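Local coordinates for glycoside hydrolase family protein (Novosphingobium sp. PP1Y, PDB 6Q2F) that probably hydrolyses terminal alpha-L-rhamnose units from rhamnosylated glycosides, at residues K688-S693 with K1112-A1117; V681-D686 with N702-W707; T791-G796 with A864-E869; V734-G739 with Y762-F767. One frame throughout, in Å; residues are numbered along the deposited sequence.

Contact 1 (K688-S693 with K1112-A1117)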
loop_
_atom_site.group_PDB
_atom_site.type_symbol
_atom_site.label_atom_id
_atom_site.label_comp_id
_atom_site.label_asym_id
_atom_site.label_seq_id
_atom_site.Cartn_x
_atom_site.Cartn_y
_atom_site.Cartn_z
ATOM N N LYS A 688 -21.749 22.451 -14.432
ATOM C CA LYS A 688 -20.304 22.654 -14.451
ATOM C C LYS A 688 -19.625 21.394 -14.983
ATOM O O LYS A 688 -19.615 20.351 -14.319
ATOM C CB LYS A 688 -19.808 23.040 -13.061
ATOM C CG LYS A 688 -20.037 24.554 -12.800
ATOM C CD LYS A 688 -19.637 24.981 -11.417
ATOM C CE LYS A 688 -19.808 26.508 -11.259
ATOM N NZ LYS A 688 -21.235 26.925 -11.353
ATOM N N LYS A 689 -19.074 21.487 -16.194
ATOM C CA LYS A 689 -18.395 20.338 -16.811
ATOM C C LYS A 689 -16.942 20.701 -17.103
ATOM O O LYS A 689 -16.676 21.804 -17.560
ATOM C CB LYS A 689 -19.105 19.907 -18.098
ATOM C CG LYS A 689 -20.581 19.579 -17.939
ATOM C CD LYS A 689 -21.299 19.664 -19.286
ATOM C CE LYS A 689 -22.813 19.815 -19.097
ATOM N NZ LYS A 689 -23.388 18.585 -18.466
ATOM N N PRO A 690 -16.001 19.782 -16.830
ATOM C CA PRO A 690 -16.237 18.479 -16.214
ATOM C C PRO A 690 -16.506 18.571 -14.716
ATOM O O PRO A 690 -16.924 17.584 -14.129
ATOM C CB PRO A 690 -14.932 17.723 -16.481
ATOM C CG PRO A 690 -13.907 18.795 -16.564
ATOM C CD PRO A 690 -14.600 19.945 -17.242
ATOM N N GLY A 691 -16.290 19.742 -14.117
ATOM C CA GLY A 691 -16.729 19.949 -12.745
ATOM C C GLY A 691 -15.724 19.631 -11.649
ATOM O O GLY A 691 -14.524 19.869 -11.805
ATOM N N LEU A 692 -16.205 19.123 -10.514
ATOM C CA LEU A 692 -15.346 18.908 -9.356
ATOM C C LEU A 692 -14.391 17.737 -9.562
ATOM O O LEU A 692 -14.672 16.801 -10.314
ATOM C CB LEU A 692 -16.182 18.629 -8.124
ATOM C CG LEU A 692 -17.158 19.689 -7.657
ATOM C CD1 LEU A 692 -17.889 19.111 -6.456
ATOM C CD2 LEU A 692 -16.446 20.953 -7.317
ATOM N N SER A 693 -13.263 17.810 -8.868
ATOM C CA SER A 693 -12.241 16.778 -8.897
ATOM C C SER A 693 -11.710 16.682 -7.475
ATOM O O SER A 693 -11.810 17.647 -6.717
ATOM C CB SER A 693 -11.119 17.153 -9.863
ATOM O OG SER A 693 -10.501 18.370 -9.479
ATOM N N LYS A 1112 -16.124 29.978 -23.153
ATOM C CA LYS A 1112 -15.711 28.888 -22.274
ATOM C C LYS A 1112 -16.811 27.851 -22.115
ATOM O O LYS A 1112 -17.907 28.162 -21.651
ATOM C CB LYS A 1112 -15.280 29.443 -20.921
ATOM C CG LYS A 1112 -14.090 30.389 -21.035
ATOM C CD LYS A 1112 -12.869 29.774 -20.372
ATOM C CE LYS A 1112 -13.084 29.632 -18.871
ATOM N NZ LYS A 1112 -12.077 28.727 -18.235
ATOM N N ILE A 1113 -16.498 26.618 -22.487
ATOM C CA ILE A 1113 -17.408 25.495 -22.309
ATOM C C ILE A 1113 -17.239 24.867 -20.931
ATOM O O ILE A 1113 -18.218 24.445 -20.312
ATOM C CB ILE A 1113 -17.185 24.450 -23.427
ATOM C CG1 ILE A 1113 -17.484 25.044 -24.813
ATOM C CG2 ILE A 1113 -18.017 23.202 -23.199
ATOM C CD1 ILE A 1113 -18.856 25.635 -24.953
ATOM N N THR A 1114 -16.007 24.804 -20.432
ATOM C CA THR A 1114 -15.699 23.988 -19.270
ATOM C C THR A 1114 -15.633 24.824 -18.002
ATOM O O THR A 1114 -15.432 26.039 -18.034
ATOM C CB THR A 1114 -14.371 23.246 -19.430
ATOM O OG1 THR A 1114 -13.297 24.198 -19.391
ATOM C CG2 THR A 1114 -14.341 22.469 -20.739
ATOM N N TRP A 1115 -15.802 24.127 -16.881
ATOM C CA TRP A 1115 -15.518 24.631 -15.545
ATOM C C TRP A 1115 -14.740 23.569 -14.781
ATOM O O TRP A 1115 -15.126 22.392 -14.779
ATOM C CB TRP A 1115 -16.803 24.971 -14.791
ATOM C CG TRP A 1115 -16.554 25.598 -13.440
ATOM C CD1 TRP A 1115 -16.598 26.931 -13.143
ATOM C CD2 TRP A 1115 -16.214 24.925 -12.221
ATOM N NE1 TRP A 1115 -16.315 27.126 -11.816
ATOM C CE2 TRP A 1115 -16.080 25.911 -11.225
ATOM C CE3 TRP A 1115 -16.020 23.579 -11.870
ATOM C CZ2 TRP A 1115 -15.753 25.602 -9.902
ATOM C CZ3 TRP A 1115 -15.687 23.275 -10.557
ATOM C CH2 TRP A 1115 -15.564 24.284 -9.586
ATOM N N THR A 1116 -13.630 23.981 -14.166
ATOM C CA THR A 1116 -12.899 23.175 -13.198
ATOM C C THR A 1116 -12.550 24.078 -12.024
ATOM O O THR A 1116 -12.525 25.301 -12.156
ATOM C CB THR A 1116 -11.605 22.566 -13.761
ATOM O OG1 THR A 1116 -10.692 23.618 -14.105
ATOM C CG2 THR A 1116 -11.889 21.699 -15.003
ATOM N N ALA A 1117 -12.239 23.455 -10.878
ATOM C CA ALA A 1117 -11.926 24.216 -9.671
ATOM C C ALA A 1117 -10.642 25.024 -9.831
ATOM O O ALA A 1117 -10.616 26.225 -9.537
ATOM C CB ALA A 1117 -11.818 23.276 -8.475
HETATM O O HOH W 1 -19.290 23.867 -17.898
HETATM O O HOH W 2 -11.965 20.671 -10.715
#
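I1113 takes part through its carbonyl, whose O receives a proton from a water that also accepts from K689 N (water oxygen to N 2.9 Å). T1114 packs on helix 1099-1105, its N hydrogen-bonded to D1105 OD2; its CA leans on K689 O in a CA-H...O contact, and its CB packs against P690 CD. W1115 N donates to the same K689 O in a short bond of 2.6 Å, arriving from above the carbonyl plane, while W1115 O accepts from G691 N at 3.0 Å, nearly along its C=O axis. These bonds span P690, which follows a cis peptide, and make a minimal parallel bridge between the alpha-L-rhamnosidase family region and the C-terminal galactose-binding-like domain. CG of W1115 lies anti to its backbone N (chi1 -176°), which lays the indole beside 688-693. K688 crosses one face obliquely, its CD 3.6 Å from the centroid of the five-membered ring in a CH-pi contact; G691 CA sits at the ring edge, and L692 CD2 approaches CZ3 at 4.1 Å. T1116 CG2 rests on P690 CG (3.9 Å), its OG1 turned to M1118 O. A1117 N donates to a water that G691 O and S693 OG share.

Contact 2 (V681-D686 with N702-W707)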
loop_
_atom_site.group_PDB
_atom_site.type_symbol
_atom_site.label_atom_id
_atom_site.label_comp_id
_atom_site.label_asym_id
_atom_site.label_seq_id
_atom_site.Cartn_x
_atom_site.Cartn_y
_atom_site.Cartn_z
ATOM N N VAL A 681 -15.683 11.202 -8.094
ATOM C CA VAL A 681 -16.163 12.298 -7.269
ATOM C C VAL A 681 -17.655 12.512 -7.514
ATOM O O VAL A 681 -18.146 12.409 -8.644
ATOM C CB VAL A 681 -15.327 13.553 -7.579
ATOM C CG1 VAL A 681 -16.085 14.814 -7.225
ATOM C CG2 VAL A 681 -14.010 13.511 -6.819
ATOM N N HIS A 682 -18.385 12.795 -6.442
ATOM C CA HIS A 682 -19.818 13.051 -6.540
ATOM C C HIS A 682 -20.090 14.332 -7.316
ATOM O O HIS A 682 -19.473 15.372 -7.047
ATOM C CB HIS A 682 -20.420 13.158 -5.137
ATOM C CG HIS A 682 -21.748 13.845 -5.097
ATOM N ND1 HIS A 682 -22.824 13.427 -5.848
ATOM C CD2 HIS A 682 -22.181 14.906 -4.370
ATOM C CE1 HIS A 682 -23.861 14.206 -5.596
ATOM N NE2 HIS A 682 -23.497 15.105 -4.699
ATOM N N VAL A 683 -21.025 14.253 -8.263
ATOM C CA VAL A 683 -21.401 15.380 -9.115
ATOM C C VAL A 683 -22.693 15.987 -8.582
ATOM O O VAL A 683 -23.774 15.413 -8.769
ATOM C CB VAL A 683 -21.558 14.939 -10.577
ATOM C CG1 VAL A 683 -22.058 16.104 -11.444
ATOM C CG2 VAL A 683 -20.250 14.379 -11.089
ATOM N N PRO A 684 -22.630 17.114 -7.874
ATOM C CA PRO A 684 -23.853 17.655 -7.251
ATOM C C PRO A 684 -24.737 18.452 -8.192
ATOM O O PRO A 684 -25.942 18.546 -7.928
ATOM C CB PRO A 684 -23.305 18.555 -6.142
ATOM C CG PRO A 684 -22.059 19.095 -6.772
ATOM C CD PRO A 684 -21.439 17.851 -7.435
ATOM N N VAL A 685 -24.188 19.032 -9.258
ATOM C CA VAL A 685 -24.943 19.847 -10.205
ATOM C C VAL A 685 -24.453 19.505 -11.606
ATOM O O VAL A 685 -23.289 19.145 -11.804
ATOM C CB VAL A 685 -24.803 21.369 -9.919
ATOM C CG1 VAL A 685 -25.312 21.711 -8.522
ATOM C CG2 VAL A 685 -23.362 21.805 -10.036
ATOM N N ASP A 686 -25.345 19.615 -12.588
ATOM C CA ASP A 686 -25.000 19.164 -13.934
ATOM C C ASP A 686 -24.262 20.211 -14.768
ATOM O O ASP A 686 -23.512 19.825 -15.671
ATOM C CB ASP A 686 -26.261 18.711 -14.689
ATOM C CG ASP A 686 -26.993 17.562 -13.986
ATOM O OD1 ASP A 686 -26.390 16.911 -13.113
ATOM O OD2 ASP A 686 -28.169 17.304 -14.314
ATOM N N ASN A 702 -16.433 9.866 -13.399
ATOM C CA ASN A 702 -17.815 10.086 -12.979
ATOM C C ASN A 702 -18.646 10.470 -14.201
ATOM O O ASN A 702 -18.165 10.446 -15.339
ATOM C CB ASN A 702 -17.926 11.133 -11.856
ATOM C CG ASN A 702 -17.447 12.534 -12.279
ATOM O OD1 ASN A 702 -17.446 12.897 -13.460
ATOM N ND2 ASN A 702 -17.035 13.322 -11.293
ATOM N N ARG A 703 -19.918 10.804 -13.968
ATOM C CA ARG A 703 -20.857 10.997 -15.069
ATOM C C ARG A 703 -20.561 12.233 -15.901
ATOM O O ARG A 703 -21.133 12.377 -16.994
ATOM C CB ARG A 703 -22.278 11.079 -14.535
ATOM C CG ARG A 703 -22.547 12.211 -13.528
ATOM C CD ARG A 703 -23.979 12.095 -13.105
ATOM N NE ARG A 703 -24.320 12.981 -11.999
ATOM C CZ ARG A 703 -24.897 14.157 -12.183
ATOM N NH1 ARG A 703 -25.165 14.551 -13.426
ATOM N NH2 ARG A 703 -25.180 14.933 -11.144
ATOM N N GLN A 704 -19.707 13.126 -15.411
ATOM C CA GLN A 704 -19.258 14.280 -16.175
ATOM C C GLN A 704 -18.059 13.972 -17.069
ATOM O O GLN A 704 -17.709 14.804 -17.910
ATOM C CB GLN A 704 -18.897 15.433 -15.219
ATOM C CG GLN A 704 -20.043 15.929 -14.327
ATOM C CD GLN A 704 -21.136 16.658 -15.091
ATOM O OE1 GLN A 704 -21.664 16.169 -16.080
ATOM N NE2 GLN A 704 -21.486 17.838 -14.615
ATOM N N GLU A 705 -17.393 12.818 -16.896
ATOM C CA GLU A 705 -16.313 12.461 -17.813
ATOM C C GLU A 705 -16.815 12.529 -19.254
ATOM O O GLU A 705 -17.975 12.221 -19.534
ATOM C CB GLU A 705 -15.771 11.061 -17.474
ATOM C CG GLU A 705 -14.578 10.554 -18.321
ATOM C CD GLU A 705 -13.361 11.478 -18.306
ATOM O OE1 GLU A 705 -13.384 12.516 -19.004
ATOM O OE2 GLU A 705 -12.365 11.165 -17.623
ATOM N N SER A 706 -15.944 12.964 -20.169
ATOM C CA SER A 706 -16.381 13.182 -21.549
ATOM C C SER A 706 -16.874 11.886 -22.189
ATOM O O SER A 706 -17.894 11.874 -22.888
ATOM C CB SER A 706 -15.250 13.798 -22.378
ATOM O OG SER A 706 -14.021 13.146 -22.134
ATOM N N TRP A 707 -16.187 10.775 -21.930
ATOM C CA TRP A 707 -16.584 9.481 -22.467
ATOM C C TRP A 707 -17.433 8.678 -21.483
ATOM O O TRP A 707 -17.562 7.455 -21.637
ATOM C CB TRP A 707 -15.341 8.685 -22.880
ATOM C CG TRP A 707 -14.250 8.665 -21.839
ATOM C CD1 TRP A 707 -13.297 9.625 -21.635
ATOM C CD2 TRP A 707 -13.988 7.630 -20.879
ATOM N NE1 TRP A 707 -12.463 9.256 -20.597
ATOM C CE2 TRP A 707 -12.864 8.034 -20.121
ATOM C CE3 TRP A 707 -14.583 6.398 -20.596
ATOM C CZ2 TRP A 707 -12.326 7.248 -19.087
ATOM C CZ3 TRP A 707 -14.052 5.621 -19.578
ATOM C CH2 TRP A 707 -12.930 6.054 -18.827
HETATM O O HOH W 3 -20.642 19.346 -11.885
#
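The guanidinium of R703 carries most of the polar contact. Its NH1 donates to D686 OD1 at 2.7 Å, the core of a salt bridge in which the oxygen lies in the guanidinium plane but is met from above the carboxylate, the two planes standing 86° apart. NH2 reaches V683 O at 2.8 Å and adds a weak bond to the same OD1. V683 CG1 covers one guanidinium face, 3.3 Å from NH2, and V683 CG2 lies 3.4 Å from N702 ND2, so this valine is packed among N702, R703 and Q704. Q704 bends at chi2 (-69°) to lay its CG on V683 CG1 and to send NE2 to D686 O at 3.0 Å, with that oxygen in its amide plane; NE2 also donates to a water held by V685 O. N702 ND2 donates to V681 O, again at 3.0 Å. Further out, K73 pairs with D686 OD2 and D74 with R703 NE, both from helix 68-81, so each partner of the salt bridge has a second one. N702 OD1 accepts from Q704 N, an Asx turn within the type I beta turn N702-E705; the loop after strand 674-677 meets this turn at the rim of the (beta/alpha)8 barrel.

Contact 3 (T791-G796 with A864-E869)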
loop_
_atom_site.group_PDB
_atom_site.type_symbol
_atom_site.label_atom_id
_atom_site.label_comp_id
_atom_site.label_asym_id
_atom_site.label_seq_id
_atom_site.Cartn_x
_atom_site.Cartn_y
_atom_site.Cartn_z
ATOM N N THR A 791 6.861 -25.890 -1.653
ATOM C CA THR A 791 7.994 -25.566 -0.799
ATOM C C THR A 791 7.789 -24.212 -0.136
ATOM O O THR A 791 7.014 -23.372 -0.609
ATOM C CB THR A 791 9.301 -25.546 -1.591
ATOM O OG1 THR A 791 10.393 -25.358 -0.691
ATOM C CG2 THR A 791 9.281 -24.387 -2.571
ATOM N N ILE A 792 8.494 -24.024 0.972
ATOM C CA ILE A 792 8.680 -22.730 1.607
ATOM C C ILE A 792 10.028 -22.217 1.148
ATOM O O ILE A 792 11.007 -22.969 1.129
ATOM C CB ILE A 792 8.643 -22.844 3.145
ATOM C CG1 ILE A 792 7.222 -23.110 3.637
ATOM C CG2 ILE A 792 9.210 -21.584 3.794
ATOM C CD1 ILE A 792 7.146 -23.523 5.105
ATOM N N TYR A 793 10.091 -20.950 0.782
ATOM C CA TYR A 793 11.354 -20.307 0.449
ATOM C C TYR A 793 11.719 -19.322 1.553
ATOM O O TYR A 793 10.877 -18.531 1.977
ATOM C CB TYR A 793 11.255 -19.598 -0.898
ATOM C CG TYR A 793 12.526 -18.903 -1.268
ATOM C CD1 TYR A 793 13.579 -19.608 -1.832
ATOM C CD2 TYR A 793 12.680 -17.533 -1.057
ATOM C CE1 TYR A 793 14.764 -18.976 -2.174
ATOM C CE2 TYR A 793 13.863 -16.894 -1.396
ATOM C CZ TYR A 793 14.906 -17.620 -1.944
ATOM O OH TYR A 793 16.091 -17.000 -2.273
ATOM N N LEU A 794 12.969 -19.373 2.019
ATOM C CA LEU A 794 13.410 -18.468 3.083
ATOM C C LEU A 794 14.001 -17.231 2.429
ATOM O O LEU A 794 15.143 -17.246 1.971
ATOM C CB LEU A 794 14.414 -19.142 4.011
ATOM C CG LEU A 794 13.896 -20.415 4.678
ATOM C CD1 LEU A 794 14.945 -20.946 5.609
ATOM C CD2 LEU A 794 12.596 -20.152 5.432
ATOM N N GLY A 795 13.220 -16.156 2.387
ATOM C CA GLY A 795 13.677 -14.918 1.784
ATOM C C GLY A 795 13.537 -13.754 2.739
ATOM O O GLY A 795 13.484 -13.957 3.960
ATOM N N GLY A 796 13.479 -12.538 2.198
ATOM C CA GLY A 796 13.244 -11.374 3.036
ATOM C C GLY A 796 14.306 -11.238 4.108
ATOM O O GLY A 796 15.507 -11.277 3.831
ATOM N N ALA A 864 19.602 -26.096 0.773
ATOM C CA ALA A 864 20.298 -24.907 1.266
ATOM C C ALA A 864 20.738 -24.052 0.080
ATOM O O ALA A 864 21.913 -23.931 -0.258
ATOM C CB ALA A 864 21.475 -25.305 2.154
ATOM N N SER A 865 19.743 -23.443 -0.542
ATOM C CA SER A 865 19.931 -22.676 -1.758
ATOM C C SER A 865 19.101 -21.408 -1.669
ATOM O O SER A 865 18.126 -21.331 -0.913
ATOM C CB SER A 865 19.528 -23.500 -2.993
ATOM O OG SER A 865 19.585 -22.746 -4.175
ATOM N N GLN A 866 19.516 -20.401 -2.438
ATOM C CA GLN A 866 18.736 -19.190 -2.657
ATOM C C GLN A 866 18.395 -19.048 -4.141
ATOM O O GLN A 866 18.182 -17.944 -4.646
ATOM C CB GLN A 866 19.481 -17.959 -2.138
ATOM C CG GLN A 866 19.948 -18.056 -0.658
ATOM C CD GLN A 866 18.796 -18.051 0.368
ATOM O OE1 GLN A 866 18.970 -18.479 1.516
ATOM N NE2 GLN A 866 17.631 -17.564 -0.040
ATOM N N ASP A 867 18.341 -20.180 -4.844
ATOM C CA ASP A 867 17.981 -20.275 -6.258
ATOM C C ASP A 867 16.693 -21.092 -6.337
ATOM O O ASP A 867 16.731 -22.322 -6.395
ATOM C CB ASP A 867 19.126 -20.928 -7.051
ATOM C CG ASP A 867 18.878 -20.929 -8.550
ATOM O OD1 ASP A 867 17.700 -20.914 -8.962
ATOM O OD2 ASP A 867 19.863 -20.940 -9.314
ATOM N N ILE A 868 15.547 -20.411 -6.359
ATOM C CA ILE A 868 14.284 -21.113 -6.140
ATOM C C ILE A 868 13.954 -22.017 -7.322
ATOM O O ILE A 868 13.447 -23.129 -7.147
ATOM C CB ILE A 868 13.147 -20.112 -5.844
ATOM C CG1 ILE A 868 11.823 -20.845 -5.628
ATOM C CG2 ILE A 868 12.992 -19.089 -6.977
ATOM C CD1 ILE A 868 11.858 -21.857 -4.521
ATOM N N GLU A 869 14.231 -21.570 -8.541
ATOM C CA GLU A 869 13.836 -22.385 -9.683
ATOM C C GLU A 869 14.760 -23.582 -9.864
ATOM O O GLU A 869 14.325 -24.640 -10.336
ATOM C CB GLU A 869 13.786 -21.527 -10.943
ATOM C CG GLU A 869 12.754 -20.417 -10.832
ATOM C CD GLU A 869 12.078 -20.135 -12.157
ATOM O OE1 GLU A 869 12.518 -20.710 -13.164
ATOM O OE2 GLU A 869 11.098 -19.365 -12.181
HETATM O O HOH W 4 15.570 -17.645 -5.433
#
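Strand 788-794 and the entry to helix 868-874 meet without a direct backbone hydrogen bond, their nearest CA atoms, those of Y793 and I868, being 7.3 Å apart. Y793 points its ring at the helix entry, CG anti to the backbone N (chi1 179°). Q866, bent at chi2, crosses that ring at about a right angle and spends both amide protons on the strand: NE2 donates to Y793 OH at 2.8 Å and, almost straight (174°), to L794 O at 3.2 Å. Both acceptors lie in its amide plane, and OE1 accepts from K822 N, which probably fixes the amide's orientation. The strand belongs to a mixed alpha/beta sheet with a parallel core, 734-737 and 818-820 being its parallel neighbours. I868 CD1 packs on Y793 CD1 at 3.9 Å and touches T791 CG2, with V734 and P757 nearby. An alanine in place of Y793 would remove one acceptor of Q866 and the ring that I868 CD1 packs against, and would probably loosen the seat of the helix entry. A water accepts from I868 N, donates to Q866 O and bonds Y793 OH weakly. S865 OG takes the N-H of D867 in an ST turn, and D867 is the helix N-cap, its OD1 accepting from S870 N.

Contact 4 (V734-G739 with Y762-F767)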
loop_
_atom_site.group_PDB
_atom_site.type_symbol
_atom_site.label_atom_id
_atom_site.label_comp_id
_atom_site.label_asym_id
_atom_site.label_seq_id
_atom_site.Cartn_x
_atom_site.Cartn_y
_atom_site.Cartn_z
ATOM N N VAL A 734 5.170 -21.721 -4.583
ATOM C CA VAL A 734 6.174 -21.284 -3.620
ATOM C C VAL A 734 5.486 -20.441 -2.555
ATOM O O VAL A 734 4.722 -19.524 -2.879
ATOM C CB VAL A 734 7.316 -20.509 -4.305
ATOM C CG1 VAL A 734 8.289 -19.966 -3.271
ATOM C CG2 VAL A 734 8.053 -21.409 -5.311
ATOM N N ALA A 735 5.716 -20.782 -1.288
ATOM C CA ALA A 735 5.338 -19.914 -0.179
ATOM C C ALA A 735 6.599 -19.158 0.217
ATOM O O ALA A 735 7.540 -19.746 0.755
ATOM C CB ALA A 735 4.776 -20.716 0.996
ATOM N N TYR A 736 6.632 -17.861 -0.068
ATOM C CA TYR A 736 7.839 -17.070 0.146
ATOM C C TYR A 736 7.768 -16.481 1.550
ATOM O O TYR A 736 7.066 -15.491 1.787
ATOM C CB TYR A 736 7.946 -15.991 -0.923
ATOM C CG TYR A 736 9.217 -15.173 -0.908
ATOM C CD1 TYR A 736 9.538 -14.366 0.182
ATOM C CD2 TYR A 736 10.071 -15.157 -2.012
ATOM C CE1 TYR A 736 10.698 -13.599 0.198
ATOM C CE2 TYR A 736 11.235 -14.389 -2.002
ATOM C CZ TYR A 736 11.544 -13.609 -0.894
ATOM O OH TYR A 736 12.689 -12.851 -0.860
ATOM N N PHE A 737 8.508 -17.070 2.481
ATOM C CA PHE A 737 8.569 -16.559 3.843
ATOM C C PHE A 737 9.571 -15.420 3.881
ATOM O O PHE A 737 10.750 -15.621 3.563
ATOM C CB PHE A 737 8.972 -17.659 4.820
ATOM C CG PHE A 737 9.026 -17.211 6.264
ATOM C CD1 PHE A 737 7.871 -16.906 6.957
ATOM C CD2 PHE A 737 10.237 -17.145 6.935
ATOM C CE1 PHE A 737 7.922 -16.525 8.281
ATOM C CE2 PHE A 737 10.297 -16.763 8.255
ATOM C CZ PHE A 737 9.136 -16.444 8.932
ATOM N N TYR A 738 9.111 -14.235 4.287
ATOM C CA TYR A 738 9.919 -13.027 4.209
ATOM C C TYR A 738 10.439 -12.572 5.560
ATOM O O TYR A 738 10.980 -11.467 5.670
ATOM C CB TYR A 738 9.136 -11.895 3.534
ATOM C CG TYR A 738 7.828 -11.503 4.203
ATOM C CD1 TYR A 738 6.646 -12.168 3.901
ATOM C CD2 TYR A 738 7.770 -10.435 5.093
ATOM C CE1 TYR A 738 5.452 -11.791 4.470
ATOM C CE2 TYR A 738 6.574 -10.056 5.679
ATOM C CZ TYR A 738 5.416 -10.732 5.365
ATOM O OH TYR A 738 4.216 -10.364 5.929
ATOM N N GLY A 739 10.311 -13.400 6.581
ATOM C CA GLY A 739 10.949 -13.096 7.846
ATOM C C GLY A 739 10.026 -12.472 8.870
ATOM O O GLY A 739 8.797 -12.427 8.745
ATOM N N TYR A 762 3.806 -17.537 -6.785
ATOM C CA TYR A 762 4.164 -17.547 -5.378
ATOM C C TYR A 762 3.238 -16.639 -4.586
ATOM O O TYR A 762 2.619 -15.713 -5.124
ATOM C CB TYR A 762 5.618 -17.118 -5.147
ATOM C CG TYR A 762 5.934 -15.676 -5.488
ATOM C CD1 TYR A 762 6.155 -15.281 -6.810
ATOM C CD2 TYR A 762 6.066 -14.721 -4.486
ATOM C CE1 TYR A 762 6.464 -13.958 -7.127
ATOM C CE2 TYR A 762 6.375 -13.412 -4.788
ATOM C CZ TYR A 762 6.566 -13.027 -6.108
ATOM O OH TYR A 762 6.887 -11.719 -6.395
ATOM N N ASP A 763 3.130 -16.967 -3.299
ATOM C CA ASP A 763 2.504 -16.151 -2.272
ATOM C C ASP A 763 3.557 -15.812 -1.226
ATOM O O ASP A 763 4.469 -16.608 -0.965
ATOM C CB ASP A 763 1.358 -16.902 -1.564
ATOM C CG ASP A 763 0.145 -17.120 -2.445
ATOM O OD1 ASP A 763 -0.125 -16.254 -3.298
ATOM O OD2 ASP A 763 -0.543 -18.160 -2.256
ATOM N N TYR A 764 3.429 -14.642 -0.615
ATOM C CA TYR A 764 4.175 -14.385 0.605
ATOM C C TYR A 764 3.466 -15.050 1.778
ATOM O O TYR A 764 2.232 -15.115 1.820
ATOM C CB TYR A 764 4.281 -12.893 0.885
ATOM C CG TYR A 764 5.150 -12.143 -0.079
ATOM C CD1 TYR A 764 6.505 -12.427 -0.178
ATOM C CD2 TYR A 764 4.627 -11.132 -0.874
ATOM C CE1 TYR A 764 7.322 -11.728 -1.047
ATOM C CE2 TYR A 764 5.439 -10.425 -1.742
ATOM C CZ TYR A 764 6.779 -10.727 -1.823
ATOM O OH TYR A 764 7.572 -10.033 -2.695
ATOM N N ILE A 765 4.251 -15.547 2.736
ATOM C CA ILE A 765 3.728 -16.015 4.018
ATOM C C ILE A 765 4.497 -15.300 5.114
ATOM O O ILE A 765 5.718 -15.126 5.015
ATOM C CB ILE A 765 3.839 -17.547 4.204
ATOM C CG1 ILE A 765 5.279 -18.027 4.055
ATOM C CG2 ILE A 765 2.979 -18.279 3.213
ATOM C CD1 ILE A 765 5.459 -19.489 4.533
ATOM N N ASN A 766 3.779 -14.852 6.139
ATOM C CA ASN A 766 4.372 -14.219 7.300
ATOM C C ASN A 766 4.429 -15.221 8.449
ATOM O O ASN A 766 4.140 -16.417 8.286
ATOM C CB ASN A 766 3.586 -12.950 7.664
ATOM C CG ASN A 766 2.167 -13.244 8.139
ATOM O OD1 ASN A 766 1.662 -14.356 7.981
ATOM N ND2 ASN A 766 1.506 -12.226 8.700
ATOM N N PHE A 767 4.824 -14.745 9.631
ATOM C CA PHE A 767 4.978 -15.650 10.764
ATOM C C PHE A 767 3.660 -16.342 11.095
ATOM O O PHE A 767 3.634 -17.559 11.305
ATOM C CB PHE A 767 5.536 -14.877 11.967
ATOM C CG PHE A 767 5.566 -15.664 13.262
ATOM C CD1 PHE A 767 6.685 -16.410 13.618
ATOM C CD2 PHE A 767 4.487 -15.620 14.133
ATOM C CE1 PHE A 767 6.724 -17.122 14.821
ATOM C CE2 PHE A 767 4.506 -16.327 15.356
ATOM C CZ PHE A 767 5.632 -17.068 15.702
HETATM O O HOH W 5 6.396 -12.322 9.792
#
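Three backbone bonds zip the strands together in parallel register. Y736 N gives the shortest and straightest, 2.7 Å and 176° to D763 O; D763 N reaches V734 O at 3.0 Å, nearly along the C=O axis, whereas I765 N comes to Y736 O from above the carbonyl plane. Past the strand ends a water joins G739 O to F767 N, and N766 N-caps the next helix, its OD1 accepting from A769 N. D763 turns its carboxylate to H634 and Y789, so both oxygens of this buried group are hydrogen-bonded. On the face of V734, Y736, Y762 and Y764, the edge of Y764 meets the face of Y736 in an offset edge-to-face pair, planes 83° apart and Y736 CD1 3.6 Å from Y764 CD1. Y738 holds CG in the crowded position between N and carbonyl carbon (chi1 58°), swinging its ring across the second strand: CD1 lies 3.9 Å from Y764 CB, and the hydroxyl bonds D594. An alanine at Y738 would lose that ring and bond, and would probably slacken the packing around Y764 and N766. On the other face I765 CG2 meets A735 CB, with CG1 against F737 CB. Two adjacent parallel strands with helix 744-747 between them form a beta-alpha-beta crossover.

In the fold
Contacts 1 and 2 sit on one side of the chain's centre and contacts 3 and 4 on the other, centres of contacts 1 and 4 being about 48 Å apart. Contacts 1 and 2 are partly buried and touch, with Q704 packing on 688-693; contact 1 rests on tryptophan packing against a lysine chain and a short parallel bridge to the C-terminal domain, contact 2 on a salt bridge and side-chain amides. Contacts 3 and 4 are buried and reach one sheet, where 734-737 and 788-794 are neighbours and the rings of Y736 and Y793 meet. Contact 4 joins strand to strand by backbone bonds and tyrosines; contact 3 joins strand to helix entry through one glutamine amide and apolar packing.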